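Local coordinates for protein mannose-6-phosphate isomerase (Helicobacter pylori, PDB 2QH5) that probably makes GDP-mannose from mannose 1-phosphate and GTP, the nucleotidyltransferase domain being the part of the longer enzyme present here, at residues A129-L132 with A133-G136. Sequence-based numbering, arbitrary orientation.
Sequences AIDL and AQKG
Asp-131 and Lys-135, one helical turn apart, illustrate how oppositely charged side chains can run near each other at a helix end without forming a salt bridge. The two chains cross at a slant, and the nearest approach is Asp-131 OD2 to the methylene CE of Lys-135, 4.1 Å; the ammonium NZ of Lys-135 stays 5.0 Å from OD2, so any attraction is probably only a diffuse one. With CG anti to the backbone N (chi1 -158°), the Asp-131 carboxylate points outward from the helix, which brings OD2 to that methylene. In Lys-135 the first torsion (chi1 -52°) sets CG beside the backbone N, 3.3 Å from the carbonyl O of Asp-131, and a bend at chi2 then sets the course of the chain beyond CG. Gln-134 lays its aliphatic part over the preceding turn in a comparable way, with CG 3.4 Å from Ile-130 O. The methyl of Ala-133 sits against the preceding turn, its CB 3.4 Å from both Ala-129 O and Ile-130 O.

Beneath these side chains the bonding changes character. Ala-133 N and Gln-134 N still donate to Ala-129 O and Ile-130 O in helical fashion, but Lys-135 N reaches Leu-132 O at 3.1 Å from above the carbonyl plane, and its bond to Asp-131 O is weak. On the inner side, Ala-129, Ile-130 and Ala-133 rest on Val-192 of strand 184-194, while Leu-132 lies against Val-139, Lys-258 and Val-260. Gly-136, at positive phi (108°), completes a Schellman motif that closes helix 119-134 ahead of strand 138-144 in the GT-A-like nucleotidyltransferase fold.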
loop_
_atom_site.group_PDB
_atom_site.type_symbol
_atom_site.label_atom_id
_atom_site.label_comp_id
_atom_site.label_asym_id
_atom_site.label_seq_id
_atom_site.Cartn_x
_atom_site.Cartn_y
_atom_site.Cartn_z
ATOM N N ALA A 129 4.594 6.233 12.207
ATOM C CA ALA A 129 3.401 6.253 11.350
ATOM C C ALA A 129 2.165 5.700 12.043
ATOM O O ALA A 129 1.068 6.235 11.873
ATOM C CB ALA A 129 3.659 5.498 10.089
ATOM N N ILE A 130 2.349 4.632 12.821
ATOM C CA ILE A 130 1.276 4.043 13.615
ATOM C C ILE A 130 0.695 5.046 14.608
ATOM O O ILE A 130 -0.529 5.132 14.774
ATOM C CB ILE A 130 1.764 2.793 14.384
ATOM C CG1 ILE A 130 2.166 1.676 13.413
ATOM C CG2 ILE A 130 0.699 2.298 15.364
ATOM C CD1 ILE A 130 1.004 1.046 12.671
ATOM N N ASP A 131 1.572 5.806 15.262
ATOM C CA ASP A 131 1.133 6.755 16.281
ATOM C C ASP A 131 0.286 7.870 15.664
ATOM O O ASP A 131 -0.786 8.192 16.188
ATOM C CB ASP A 131 2.315 7.313 17.074
ATOM C CG ASP A 131 1.896 7.860 18.434
ATOM O OD1 ASP A 131 1.436 7.058 19.284
ATOM O OD2 ASP A 131 2.024 9.089 18.649
ATOM N N LEU A 132 0.749 8.415 14.536
ATOM C CA LEU A 132 -0.021 9.402 13.755
ATOM C C LEU A 132 -1.369 8.869 13.277
ATOM O O LEU A 132 -2.359 9.602 13.260
ATOM C CB LEU A 132 0.774 9.886 12.542
ATOM C CG LEU A 132 2.040 10.699 12.792
ATOM C CD1 LEU A 132 2.877 10.821 11.525
ATOM C CD2 LEU A 132 1.684 12.065 13.351
ATOM N N ALA A 133 -1.398 7.591 12.895
ATOM C CA ALA A 133 -2.618 6.939 12.425
ATOM C C ALA A 133 -3.679 6.845 13.518
ATOM O O ALA A 133 -4.876 6.949 13.239
ATOM C CB ALA A 133 -2.299 5.561 11.861
ATOM N N GLN A 134 -3.247 6.657 14.763
ATOM C CA GLN A 134 -4.185 6.608 15.889
ATOM C C GLN A 134 -4.780 7.974 16.195
ATOM O O GLN A 134 -5.822 8.072 16.855
ATOM C CB GLN A 134 -3.514 6.056 17.143
ATOM C CG GLN A 134 -3.062 4.630 17.022
ATOM C CD GLN A 134 -2.605 4.070 18.347
ATOM O OE1 GLN A 134 -1.401 3.984 18.614
ATOM N NE2 GLN A 134 -3.564 3.705 19.200
ATOM N N LYS A 135 -4.113 9.024 15.713
ATOM C CA LYS A 135 -4.582 10.402 15.892
ATOM C C LYS A 135 -5.636 10.775 14.853
ATOM O O LYS A 135 -6.307 11.806 14.975
ATOM C CB LYS A 135 -3.413 11.392 15.867
ATOM C CG LYS A 135 -2.294 11.015 16.822
ATOM C CD LYS A 135 -1.753 12.216 17.565
ATOM C CE LYS A 135 -1.054 11.783 18.839
ATOM N NZ LYS A 135 -1.083 12.854 19.863
ATOM N N GLY A 136 -5.779 9.932 13.833
ATOM C CA GLY A 136 -6.832 10.102 12.840
ATOM C C GLY A 136 -6.318 10.570 11.495
ATOM O O GLY A 136 -7.091 11.072 10.680
#